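Local coordinates for hypothetical signal peptide protein (Sinorhizobium meliloti, PDB 3PJY) that is of unknown function but belongs to the DUF192 family and is a putative transcription regulator, at residues 12-17 with 116-121; 20-25 with 44-49; 70-75 with 105-110; 80-85 with 98-103. All blocks are in the same frame, centred on the assembly; numbering follows the deposited sequence.

Contact 1 of 4, residues 12-17 with 116-121; sequences LITASG and LGVSPG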
loop_
_atom_site.group_PDB
_atom_site.type_symbol
_atom_site.label_atom_id
_atom_site.label_comp_id
_atom_site.label_asym_id
_atom_site.label_seq_id
_atom_site.Cartn_x
_atom_site.Cartn_y
_atom_site.Cartn_z
ATOM N N LEU B 12 1.193 1.811 -6.951
ATOM C CA LEU B 12 1.193 2.790 -8.031
ATOM C C LEU B 12 1.756 4.089 -7.512
ATOM O O LEU B 12 1.389 4.524 -6.420
ATOM C CB LEU B 12 -0.229 2.997 -8.567
ATOM C CG LEU B 12 -0.868 1.876 -9.353
ATOM C CD1 LEU B 12 -2.385 2.051 -9.560
ATOM C CD2 LEU B 12 -0.168 1.767 -10.725
ATOM N N ILE B 13 2.722 4.646 -8.257
ATOM C CA ILE B 13 3.403 5.877 -7.877
ATOM C C ILE B 13 3.134 6.865 -9.003
ATOM O O ILE B 13 3.450 6.593 -10.171
ATOM C CB ILE B 13 4.895 5.719 -7.691
ATOM C CG1 ILE B 13 5.163 4.553 -6.695
ATOM C CG2 ILE B 13 5.490 7.045 -7.177
ATOM C CD1 ILE B 13 6.533 3.901 -6.861
ATOM N N THR B 14 2.573 8.017 -8.670
ATOM C CA THR B 14 2.211 8.982 -9.706
ATOM C C THR B 14 3.270 10.044 -9.844
ATOM O O THR B 14 4.199 10.199 -9.018
ATOM C CB THR B 14 0.842 9.640 -9.387
ATOM O OG1 THR B 14 0.969 10.494 -8.251
ATOM C CG2 THR B 14 -0.226 8.562 -9.157
ATOM N N ALA B 15 3.122 10.859 -10.890
ATOM C CA ALA B 15 4.042 11.941 -11.139
ATOM C C ALA B 15 4.159 12.935 -10.003
ATOM O O ALA B 15 5.218 13.551 -9.822
ATOM C CB ALA B 15 3.626 12.710 -12.471
ATOM N N SER B 16 3.075 13.128 -9.245
ATOM C CA SER B 16 3.072 13.999 -8.071
ATOM C C SER B 16 3.774 13.373 -6.858
ATOM O O SER B 16 3.960 14.056 -5.836
ATOM C CB SER B 16 1.649 14.330 -7.659
ATOM O OG SER B 16 1.009 13.168 -7.136
ATOM N N GLY B 17 4.165 12.117 -6.982
ATOM C CA GLY B 17 4.806 11.412 -5.864
ATOM C C GLY B 17 3.831 10.665 -4.988
ATOM O O GLY B 17 4.244 10.007 -4.042
ATOM N N LEU B 116 -7.566 7.121 -8.143
ATOM C CA LEU B 116 -6.174 7.173 -7.651
ATOM C C LEU B 116 -5.341 8.287 -8.298
ATOM O O LEU B 116 -4.195 8.481 -7.901
ATOM C CB LEU B 116 -5.519 5.810 -7.798
ATOM C CG LEU B 116 -6.166 4.640 -7.037
ATOM C CD1 LEU B 116 -5.314 3.359 -7.286
ATOM C CD2 LEU B 116 -6.306 4.966 -5.551
ATOM N N GLY B 117 -5.919 8.988 -9.264
ATOM C CA GLY B 117 -5.215 10.073 -9.966
ATOM C C GLY B 117 -4.012 9.583 -10.754
ATOM O O GLY B 117 -2.946 10.219 -10.758
ATOM N N VAL B 118 -4.180 8.429 -11.382
ATOM C CA VAL B 118 -3.145 7.797 -12.194
ATOM C C VAL B 118 -3.243 8.195 -13.649
ATOM O O VAL B 118 -4.325 8.411 -14.166
ATOM C CB VAL B 118 -3.249 6.267 -11.998
ATOM C CG1 VAL B 118 -2.308 5.499 -12.984
ATOM C CG2 VAL B 118 -2.891 5.929 -10.589
ATOM N N SER B 119 -2.078 8.361 -14.297
ATOM C CA SER B 119 -1.966 8.770 -15.690
ATOM C C SER B 119 -0.916 7.918 -16.380
ATOM O O SER B 119 -0.040 7.400 -15.751
ATOM C CB SER B 119 -1.459 10.226 -15.813
ATOM O OG SER B 119 -2.133 11.145 -14.958
ATOM N N PRO B 120 -0.952 7.821 -17.711
ATOM C CA PRO B 120 0.180 7.260 -18.413
ATOM C C PRO B 120 1.463 7.950 -18.027
ATOM O O PRO B 120 1.489 9.192 -17.851
ATOM C CB PRO B 120 -0.181 7.498 -19.886
ATOM C CG PRO B 120 -1.636 7.602 -19.879
ATOM C CD PRO B 120 -1.966 8.372 -18.629
ATOM N N GLY B 121 2.524 7.165 -17.884
ATOM C CA GLY B 121 3.797 7.640 -17.447
ATOM C C GLY B 121 4.035 7.448 -15.966
ATOM O O GLY B 121 5.194 7.504 -15.512
HETATM O O HOH W 1 -1.549 11.788 -8.782
#

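Contact 2 of 4, residues 20-25 with 44-49; sequences HDLTVE and APDHGM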
loop_
_atom_site.group_PDB
_atom_site.type_symbol
_atom_site.label_atom_id
_atom_site.label_comp_id
_atom_site.label_asym_id
_atom_site.label_seq_id
_atom_site.Cartn_x
_atom_site.Cartn_y
_atom_site.Cartn_z
ATOM N N HIS B 20 0.096 4.605 -3.789
ATOM C CA HIS B 20 -1.095 3.863 -3.390
ATOM C C HIS B 20 -0.887 2.366 -3.537
ATOM O O HIS B 20 -0.540 1.895 -4.594
ATOM C CB HIS B 20 -2.302 4.266 -4.190
ATOM C CG HIS B 20 -3.591 3.792 -3.585
ATOM N ND1 HIS B 20 -4.338 4.567 -2.725
ATOM C CD2 HIS B 20 -4.269 2.621 -3.738
ATOM C CE1 HIS B 20 -5.411 3.875 -2.358
ATOM N NE2 HIS B 20 -5.394 2.703 -2.977
ATOM N N ASP B 21 -1.133 1.637 -2.468
ATOM C CA ASP B 21 -0.947 0.213 -2.459
ATOM C C ASP B 21 -2.162 -0.565 -2.930
ATOM O O ASP B 21 -3.329 -0.177 -2.669
ATOM C CB ASP B 21 -0.595 -0.283 -1.046
ATOM C CG ASP B 21 0.692 0.300 -0.522
ATOM O OD1 ASP B 21 1.693 0.428 -1.256
ATOM O OD2 ASP B 21 0.741 0.598 0.669
ATOM N N LEU B 22 -1.864 -1.666 -3.604
ATOM C CA LEU B 22 -2.834 -2.620 -4.082
ATOM C C LEU B 22 -2.391 -4.021 -3.732
ATOM O O LEU B 22 -1.181 -4.305 -3.576
ATOM C CB LEU B 22 -3.030 -2.544 -5.618
ATOM C CG LEU B 22 -3.326 -1.187 -6.231
ATOM C CD1 LEU B 22 -3.062 -1.195 -7.766
ATOM C CD2 LEU B 22 -4.761 -0.774 -5.908
ATOM N N THR B 23 -3.355 -4.931 -3.673
ATOM C CA THR B 23 -3.062 -6.364 -3.560
ATOM C C THR B 23 -3.509 -6.972 -4.872
ATOM O O THR B 23 -4.639 -6.764 -5.303
ATOM C CB THR B 23 -3.862 -7.005 -2.464
ATOM O OG1 THR B 23 -3.462 -6.446 -1.213
ATOM C CG2 THR B 23 -3.560 -8.496 -2.433
ATOM N N VAL B 24 -2.607 -7.666 -5.529
ATOM C CA VAL B 24 -2.897 -8.277 -6.804
ATOM C C VAL B 24 -2.693 -9.774 -6.792
ATOM O O VAL B 24 -1.767 -10.287 -6.132
ATOM C CB VAL B 24 -2.084 -7.667 -7.955
ATOM C CG1 VAL B 24 -2.498 -6.149 -8.097
ATOM C CG2 VAL B 24 -0.592 -7.780 -7.776
ATOM N N GLU B 25 -3.563 -10.474 -7.534
ATOM C CA GLU B 25 -3.307 -11.851 -7.939
ATOM C C GLU B 25 -2.457 -11.857 -9.178
ATOM O O GLU B 25 -2.715 -11.079 -10.111
ATOM C CB GLU B 25 -4.626 -12.545 -8.200
ATOM C CG GLU B 25 -5.408 -12.853 -6.957
ATOM C CD GLU B 25 -6.868 -13.167 -7.315
ATOM O OE1 GLU B 25 -7.595 -12.235 -7.690
ATOM O OE2 GLU B 25 -7.271 -14.288 -7.205
ATOM N N ALA B 44 -12.589 -6.187 -4.546
ATOM C CA ALA B 44 -12.413 -5.032 -3.672
ATOM C C ALA B 44 -11.713 -3.888 -4.353
ATOM O O ALA B 44 -10.942 -4.114 -5.306
ATOM C CB ALA B 44 -11.652 -5.442 -2.369
ATOM N N PRO B 45 -11.956 -2.645 -3.898
ATOM C CA PRO B 45 -11.446 -1.525 -4.675
ATOM C C PRO B 45 -9.908 -1.469 -4.810
ATOM O O PRO B 45 -9.386 -1.024 -5.838
ATOM C CB PRO B 45 -11.896 -0.299 -3.887
ATOM C CG PRO B 45 -13.132 -0.755 -3.171
ATOM C CD PRO B 45 -12.887 -2.200 -2.820
ATOM N N ASP B 46 -9.191 -1.915 -3.785
ATOM C CA ASP B 46 -7.722 -1.941 -3.841
ATOM C C ASP B 46 -7.147 -3.319 -4.251
ATOM O O ASP B 46 -5.968 -3.607 -3.951
ATOM C CB ASP B 46 -7.109 -1.440 -2.531
ATOM C CG ASP B 46 -7.377 0.043 -2.282
ATOM O OD1 ASP B 46 -7.335 0.849 -3.227
ATOM O OD2 ASP B 46 -7.720 0.380 -1.120
ATOM N N HIS B 47 -7.956 -4.145 -4.908
ATOM C CA HIS B 47 -7.513 -5.434 -5.410
ATOM C C HIS B 47 -7.610 -5.473 -6.933
ATOM O O HIS B 47 -8.545 -4.939 -7.527
ATOM C CB HIS B 47 -8.343 -6.558 -4.837
ATOM C CG HIS B 47 -7.990 -6.921 -3.428
ATOM N ND1 HIS B 47 -7.387 -8.123 -3.105
ATOM C CD2 HIS B 47 -8.193 -6.271 -2.255
ATOM C CE1 HIS B 47 -7.223 -8.184 -1.790
ATOM N NE2 HIS B 47 -7.703 -7.079 -1.255
ATOM N N GLY B 48 -6.667 -6.177 -7.544
ATOM C CA GLY B 48 -6.647 -6.353 -8.979
ATOM C C GLY B 48 -5.930 -7.607 -9.395
ATOM O O GLY B 48 -5.579 -8.448 -8.553
HETATM N N MSE B 49 -5.760 -7.740 -10.700
HETATM C CA MSE B 49 -5.049 -8.873 -11.248
HETATM C C MSE B 49 -3.930 -8.331 -12.130
HETATM O O MSE B 49 -4.149 -7.486 -13.001
HETATM C CB MSE B 49 -5.997 -9.787 -12.000
HETATM C CG MSE B 49 -5.279 -10.967 -12.597
HETATM SE SE MSE B 49 -6.423 -12.420 -13.217
HETATM C CE MSE B 49 -6.934 -13.141 -11.526
HETATM O O HOH W 2 -6.342 -9.704 -4.636
HETATM O O HOH W 3 -7.594 -9.756 -6.613
#

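Contact 3 of 4, residues 70-75 with 105-110; sequences LDMLFI and VLELNA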
loop_
_atom_site.group_PDB
_atom_site.type_symbol
_atom_site.label_atom_id
_atom_site.label_comp_id
_atom_site.label_asym_id
_atom_site.label_seq_id
_atom_site.Cartn_x
_atom_site.Cartn_y
_atom_site.Cartn_z
ATOM N N LEU B 70 -13.897 -3.007 -15.918
ATOM C CA LEU B 70 -12.451 -2.931 -15.540
ATOM C C LEU B 70 -11.759 -1.740 -16.178
ATOM O O LEU B 70 -12.089 -1.345 -17.292
ATOM C CB LEU B 70 -11.696 -4.204 -15.949
ATOM C CG LEU B 70 -12.190 -5.498 -15.325
ATOM C CD1 LEU B 70 -11.400 -6.708 -15.924
ATOM C CD2 LEU B 70 -12.075 -5.469 -13.771
ATOM N N ASP B 71 -10.745 -1.228 -15.484
ATOM C CA ASP B 71 -9.712 -0.395 -16.075
ATOM C C ASP B 71 -8.479 -1.282 -16.349
ATOM O O ASP B 71 -8.132 -2.164 -15.537
ATOM C CB ASP B 71 -9.258 0.722 -15.119
ATOM C CG ASP B 71 -10.262 1.829 -14.912
ATOM O OD1 ASP B 71 -11.304 1.891 -15.626
ATOM O OD2 ASP B 71 -10.001 2.680 -14.007
HETATM N N MSE B 72 -7.856 -1.094 -17.508
HETATM C CA MSE B 72 -6.688 -1.850 -17.947
HETATM C C MSE B 72 -5.480 -0.946 -18.059
HETATM O O MSE B 72 -5.556 0.104 -18.725
HETATM C CB MSE B 72 -6.940 -2.559 -19.297
HETATM C CG MSE B 72 -8.013 -3.523 -19.259
HETATM SE SE MSE B 72 -8.144 -4.244 -21.052
HETATM C CE MSE B 72 -9.529 -5.585 -20.683
ATOM N N LEU B 73 -4.372 -1.301 -17.419
ATOM C CA LEU B 73 -3.141 -0.532 -17.493
ATOM C C LEU B 73 -2.077 -1.429 -18.156
ATOM O O LEU B 73 -1.827 -2.522 -17.682
ATOM C CB LEU B 73 -2.652 -0.069 -16.126
ATOM C CG LEU B 73 -3.573 0.827 -15.291
ATOM C CD1 LEU B 73 -4.791 0.091 -14.730
ATOM C CD2 LEU B 73 -2.777 1.380 -14.112
ATOM N N PHE B 74 -1.511 -0.954 -19.262
ATOM C CA PHE B 74 -0.482 -1.664 -20.047
ATOM C C PHE B 74 0.867 -1.161 -19.616
ATOM O O PHE B 74 1.115 0.034 -19.697
ATOM C CB PHE B 74 -0.749 -1.377 -21.514
ATOM C CG PHE B 74 -2.030 -2.010 -22.016
ATOM C CD1 PHE B 74 -2.029 -3.312 -22.497
ATOM C CD2 PHE B 74 -3.201 -1.323 -22.023
ATOM C CE1 PHE B 74 -3.179 -3.896 -22.961
ATOM C CE2 PHE B 74 -4.368 -1.922 -22.465
ATOM C CZ PHE B 74 -4.346 -3.226 -22.926
ATOM N N ILE B 75 1.722 -2.045 -19.130
ATOM C CA ILE B 75 2.868 -1.685 -18.335
ATOM C C ILE B 75 4.159 -2.256 -18.890
ATOM O O ILE B 75 4.240 -3.456 -19.191
ATOM C CB ILE B 75 2.662 -2.121 -16.850
ATOM C CG1 ILE B 75 1.418 -1.392 -16.256
ATOM C CG2 ILE B 75 3.900 -1.860 -15.997
ATOM C CD1 ILE B 75 0.982 -1.976 -14.897
ATOM N N VAL B 105 0.000 -6.418 -17.770
ATOM C CA VAL B 105 -1.247 -5.666 -17.759
ATOM C C VAL B 105 -1.801 -5.761 -16.334
ATOM O O VAL B 105 -1.816 -6.839 -15.726
ATOM C CB VAL B 105 -2.263 -6.165 -18.758
ATOM C CG1 VAL B 105 -3.677 -5.601 -18.529
ATOM C CG2 VAL B 105 -1.808 -5.836 -20.218
ATOM N N LEU B 106 -2.219 -4.621 -15.795
ATOM C CA LEU B 106 -2.935 -4.574 -14.496
ATOM C C LEU B 106 -4.403 -4.315 -14.774
ATOM O O LEU B 106 -4.741 -3.304 -15.403
ATOM C CB LEU B 106 -2.328 -3.489 -13.589
ATOM C CG LEU B 106 -2.964 -3.310 -12.229
ATOM C CD1 LEU B 106 -2.943 -4.576 -11.398
ATOM C CD2 LEU B 106 -2.263 -2.158 -11.523
ATOM N N GLU B 107 -5.260 -5.218 -14.297
ATOM C CA GLU B 107 -6.694 -4.987 -14.332
ATOM C C GLU B 107 -7.210 -4.605 -12.947
ATOM O O GLU B 107 -6.935 -5.279 -11.964
ATOM C CB GLU B 107 -7.451 -6.198 -14.834
ATOM C CG GLU B 107 -7.305 -6.413 -16.308
ATOM C CD GLU B 107 -8.084 -7.585 -16.861
ATOM O OE1 GLU B 107 -8.588 -8.463 -16.145
ATOM O OE2 GLU B 107 -8.177 -7.649 -18.104
ATOM N N LEU B 108 -7.936 -3.505 -12.890
ATOM C CA LEU B 108 -8.525 -2.975 -11.677
ATOM C C LEU B 108 -10.019 -2.736 -11.909
ATOM O O LEU B 108 -10.480 -2.664 -13.060
ATOM C CB LEU B 108 -7.873 -1.640 -11.335
ATOM C CG LEU B 108 -6.353 -1.676 -11.080
ATOM C CD1 LEU B 108 -5.789 -0.255 -10.997
ATOM C CD2 LEU B 108 -6.070 -2.460 -9.833
ATOM N N ASN B 109 -10.784 -2.551 -10.837
ATOM C CA ASN B 109 -12.172 -2.168 -11.021
ATOM C C ASN B 109 -12.245 -0.898 -11.864
ATOM O O ASN B 109 -11.451 0.041 -11.696
ATOM C CB ASN B 109 -12.856 -1.899 -9.705
ATOM C CG ASN B 109 -13.255 -3.153 -8.980
ATOM O OD1 ASN B 109 -14.217 -3.827 -9.371
ATOM N ND2 ASN B 109 -12.562 -3.449 -7.887
ATOM N N ALA B 110 -13.214 -0.813 -12.759
ATOM C CA ALA B 110 -13.414 0.436 -13.495
ATOM C C ALA B 110 -13.587 1.610 -12.561
ATOM O O ALA B 110 -14.273 1.514 -11.517
ATOM C CB ALA B 110 -14.610 0.325 -14.491
#

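Contact 4 of 4, residues 80-85 with 98-103; sequences TIRTIH and SREPVA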
loop_
_atom_site.group_PDB
_atom_site.type_symbol
_atom_site.label_atom_id
_atom_site.label_comp_id
_atom_site.label_asym_id
_atom_site.label_seq_id
_atom_site.Cartn_x
_atom_site.Cartn_y
_atom_site.Cartn_z
ATOM N N THR B 80 6.736 1.272 -16.005
ATOM C CA THR B 80 6.064 2.440 -16.573
ATOM C C THR B 80 4.731 2.074 -17.190
ATOM O O THR B 80 4.628 1.122 -18.000
ATOM C CB THR B 80 6.937 3.157 -17.625
ATOM O OG1 THR B 80 8.181 3.524 -17.037
ATOM C CG2 THR B 80 6.281 4.413 -18.081
ATOM N N ILE B 81 3.694 2.804 -16.810
ATOM C CA ILE B 81 2.405 2.652 -17.427
ATOM C C ILE B 81 2.436 3.362 -18.776
ATOM O O ILE B 81 2.537 4.591 -18.847
ATOM C CB ILE B 81 1.296 3.206 -16.530
ATOM C CG1 ILE B 81 1.255 2.477 -15.201
ATOM C CG2 ILE B 81 -0.030 3.135 -17.240
ATOM C CD1 ILE B 81 0.595 3.300 -14.062
ATOM N N ARG B 82 2.331 2.581 -19.847
ATOM C CA ARG B 82 2.435 3.097 -21.218
ATOM C C ARG B 82 1.114 3.621 -21.707
ATOM O O ARG B 82 1.071 4.733 -22.256
ATOM C CB ARG B 82 2.953 2.018 -22.181
ATOM C CG ARG B 82 4.308 1.485 -21.794
ATOM C CD ARG B 82 5.403 2.496 -21.970
ATOM N NE ARG B 82 5.374 3.059 -23.313
ATOM C CZ ARG B 82 6.004 4.173 -23.685
ATOM N NH1 ARG B 82 6.754 4.862 -22.823
ATOM N NH2 ARG B 82 5.899 4.587 -24.946
ATOM N N THR B 83 0.060 2.830 -21.556
ATOM C CA THR B 83 -1.259 3.239 -21.943
ATOM C C THR B 83 -2.283 2.681 -20.952
ATOM O O THR B 83 -2.019 1.695 -20.243
ATOM C CB THR B 83 -1.639 2.788 -23.359
ATOM O OG1 THR B 83 -1.625 1.392 -23.431
ATOM C CG2 THR B 83 -0.638 3.304 -24.397
ATOM N N ILE B 84 -3.443 3.321 -20.967
ATOM C CA ILE B 84 -4.525 2.983 -20.059
ATOM C C ILE B 84 -5.803 2.932 -20.846
ATOM O O ILE B 84 -6.104 3.885 -21.604
ATOM C CB ILE B 84 -4.676 3.993 -18.920
ATOM C CG1 ILE B 84 -3.390 4.075 -18.105
ATOM C CG2 ILE B 84 -5.857 3.605 -18.038
ATOM C CD1 ILE B 84 -3.421 5.091 -16.923
ATOM N N HIS B 85 -6.544 1.837 -20.681
ATOM C CA HIS B 85 -7.889 1.733 -21.234
ATOM C C HIS B 85 -8.866 1.677 -20.092
ATOM O O HIS B 85 -9.034 0.626 -19.463
ATOM C CB HIS B 85 -8.038 0.493 -22.114
ATOM C CG HIS B 85 -9.346 0.417 -22.827
ATOM N ND1 HIS B 85 -9.471 0.774 -24.160
ATOM C CD2 HIS B 85 -10.593 0.111 -22.401
ATOM C CE1 HIS B 85 -10.738 0.651 -24.523
ATOM N NE2 HIS B 85 -11.446 0.281 -23.476
ATOM N N SER B 98 -2.463 -3.460 -26.811
ATOM C CA SER B 98 -1.522 -2.633 -26.123
ATOM C C SER B 98 -0.898 -1.594 -27.095
ATOM O O SER B 98 -0.352 -0.611 -26.622
ATOM C CB SER B 98 -0.423 -3.486 -25.473
ATOM O OG SER B 98 0.350 -4.126 -26.457
ATOM N N ARG B 99 -0.912 -1.855 -28.404
ATOM C CA ARG B 99 -0.438 -0.878 -29.428
ATOM C C ARG B 99 1.089 -0.769 -29.522
ATOM O O ARG B 99 1.618 -0.044 -30.346
ATOM C CB ARG B 99 -1.048 0.525 -29.168
ATOM N N GLU B 100 1.790 -1.485 -28.664
ATOM C CA GLU B 100 3.230 -1.441 -28.541
ATOM C C GLU B 100 3.638 -2.520 -27.525
ATOM O O GLU B 100 2.811 -3.000 -26.731
ATOM C CB GLU B 100 3.691 -0.112 -27.978
ATOM C CG GLU B 100 3.240 0.138 -26.583
ATOM C CD GLU B 100 3.523 1.551 -26.123
ATOM O OE1 GLU B 100 4.649 2.040 -26.334
ATOM O OE2 GLU B 100 2.603 2.173 -25.562
ATOM N N PRO B 101 4.919 -2.867 -27.506
ATOM C CA PRO B 101 5.339 -3.964 -26.612
ATOM C C PRO B 101 5.226 -3.593 -25.149
ATOM O O PRO B 101 5.620 -2.489 -24.754
ATOM C CB PRO B 101 6.802 -4.162 -27.001
ATOM C CG PRO B 101 6.870 -3.632 -28.432
ATOM C CD PRO B 101 6.014 -2.434 -28.393
ATOM N N VAL B 102 4.687 -4.495 -24.329
ATOM C CA VAL B 102 4.619 -4.334 -22.883
ATOM C C VAL B 102 4.943 -5.667 -22.215
ATOM O O VAL B 102 5.062 -6.700 -22.892
ATOM C CB VAL B 102 3.200 -3.862 -22.418
ATOM C CG1 VAL B 102 2.926 -2.413 -22.967
ATOM C CG2 VAL B 102 2.075 -4.840 -22.820
ATOM N N ALA B 103 5.100 -5.635 -20.889
ATOM C CA ALA B 103 5.468 -6.810 -20.116
ATOM C C ALA B 103 4.368 -7.282 -19.164
ATOM O O ALA B 103 4.376 -8.418 -18.717
ATOM C CB ALA B 103 6.744 -6.522 -19.304
HETATM O O HOH W 4 0.572 0.484 -24.493
#

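Contact 1 of 4, residues 12-17 with 116-121
Leu12 and Thr14 each bring a methyl group against CG2 of Val118, and the dense part of the contact gathers round that one branch. CD1 of Leu12 lies 4.0 Å from Val118 CG2, the two side chains crossing at about a right angle. The same CD1 meets CD1 of Leu116 at 3.9 Å, again nearly perpendicular, so one leucine tip serves both partners. Val118 has CG1 anti to its backbone N (chi1 172°), which sets CG2 beside that nitrogen and 4.0 Å from CG2 of Thr14. The threonine methyl also rests 3.6 Å from the carbonyl O of Gly117, the residue whose positive phi ends helix 112-116 in a Schellman motif.

The polar side is looser, and no direct hydrogen bond joins the two segments there. Instead a water lies 2.9 Å from Thr14 OG1 and donates to Gly117 O. Thr14 OG1 is also hydrogen-bonded to Ser16 OG at 2.9 Å, within a type I turn from Thr14 to Gly17 in which Ala15, Ser16 and Gly17 are exposed. Gly17 closes this turn with its N 2.8 Å from Thr14 O, at backbone angles that call for glycine.

Asp122 ties the two loops together by accepting from the backbone N of both Ala15 and Ser119. On the inner side, Leu12 continues onto Leu22 of strand 19-27 and Leu124 of strand 123-126, while Val118 packs on Ile81 and Ile84 of strand 81-88.

Contact 2 of 4, residues 20-25 with 44-49
His20 and Asp46 form the side-chain hydrogen bond of this contact: NE2 donates to OD1 at 2.7 Å, with an N-H...O angle of 164°. The oxygen lies near the plane of the imidazole, whereas the nitrogen meets it from well above the carboxylate plane. His20 CG is anti to the backbone N (chi1 -165°), which starts the ring toward the aspartate. Three residues on, Thr23 lies alongside His47, and in the His47 conformer described, Thr23 CB sits over one face of the imidazole, 3.9 Å from the ring centroid, in a CH-pi contact.

The backbones fix these pairs in parallel register. Thr23 N donates to Asp46 O at 2.9 Å, Gly48 N to Thr23 O at 3.1 Å, and Glu25 N to Gly48 O at 3.0 Å. Gly48 O also accepts from a water that donates to Glu25 OE1 at 2.7 Å, so the carboxylate is linked back to the neighbouring strand. On the same face as Glu25, the selenomethionine Met49 turns its CE to 4.0 Å from that OE1.

A second shell of arginines holds the polar ends: Arg115 forms a salt bridge with Asp46 OD1, Arg40 one with Glu25 OE1, and Arg9 a hydrogen bond with Thr23 OG1. Asp21 OD2 is hydrogen-bonded to His47 of the second subunit. Strands 19-27 and 47-53 are the two arms of a beta-alpha-beta unit with helix 30-35 between them, flanked in the sheet by strand 6-13 beyond the first and strand 102-109 beyond the second.

Contact 3 of 4, residues 70-75 with 105-110
Glu107 runs side by side with Met72, a selenomethionine, and slants across Leu70. Its CB lies 4.1 Å from Leu70 CD1, and its CG comes within 4.2 Å of Met72 CG. Further out, CD is 3.6 Å from Leu70 CD1. At the tip the carboxylate divides: OE1 touches that leucine methyl at 3.3 Å, and OE2 meets Met72 CE at 3.6 Å, so buried apolar groups border both oxygens.

Strands 70-75 and 102-109 are antiparallel neighbours in the large mixed sheet, with strand 81-88 beyond the first and strand 47-53 beyond the second. Two hydrogen-bonded pairs, Asp71 with Leu108 and Leu73 with Leu106, bind them with two bonds each. Phe74 and Val105 share the face that carries Glu107, with Val105 CG2 3.4 Å from Phe74 CD1.

On the other face, Asp71 turns its carboxylate to the end of strand 102-109, where OD1 lies 3.3 Å from Ala110 CA. OD1 also accepts from Asn87 N and OD2 from Val113 N. An alanine in place of Asp71 would probably leave both of these amides without their acceptor and open a gap beside Ala110. Farther along this face, Leu73 CD1 meets Leu108 CD1 at 3.9 Å.

Contact 4 of 4, residues 80-85 with 98-103
A classic beta bulge in strand 81-88, where Arg82 and Thr83 both face Phe74, sends two consecutive side chains toward Glu100 in the 98-103 segment. The Arg82 chain bends twice, at chi2 and chi3, and grips the carboxylate side-on. NE at 3.3 Å and NH2 at 3.2 Å both donate to Glu100 OE1, which lies near the guanidinium plane. NH2 uses the syn lone pair of that oxygen, while NE comes from above the carboxylate plane. Because both nitrogens reach the same oxygen, the salt bridge is not the paired, two-oxygen kind, and the two flat groups stand 78° apart.

The other oxygen, OE2, turns to Thr83, whose CG2 it meets tip to tip at 3.6 Å. It also accepts from a water at 2.8 Å. That water donates to Ser98 O and receives the hydroxyl of Thr83, with OG1 2.6 Å away, joining both segments where Thr83 OG1 and Ser98 O do not bond directly. Ser98 in turn donates its OG to Glu100 O at 2.7 Å, pinning the backbone from which the glutamate extends. An alanine in place of Glu100 would probably leave the Arg82 guanidinium without its mate in this contact and the water short of one acceptor.

The backbone of Arg82 takes near-helical angles (phi -85°, psi -50°), as the first residue of a classic bulge does, and the extra residue is what lets Arg82 and Thr83 share one side.

Overall arrangement
Followed from the N terminus, the chain opens contact 1 at 12-17, at the end of strand 6-13, and closes it only at 116-121, so the other three contacts nest inside this one long loop. Contact 2 closes first, over the crossover from strand 19-27 to strand 47-53. Contact 3 then opens at 70-75 and closes at 105-110, with contact 4 nested within it; neither crosses contact 2. Strand 102-109 joins the halves, pairing with 47-53 on one side and 70-75 on the other. Contact 1 meets contact 4 through Gly121 N and Ile81 O, bringing strand 81-88 at one sheet edge against the approach to strand 123-126 at the other.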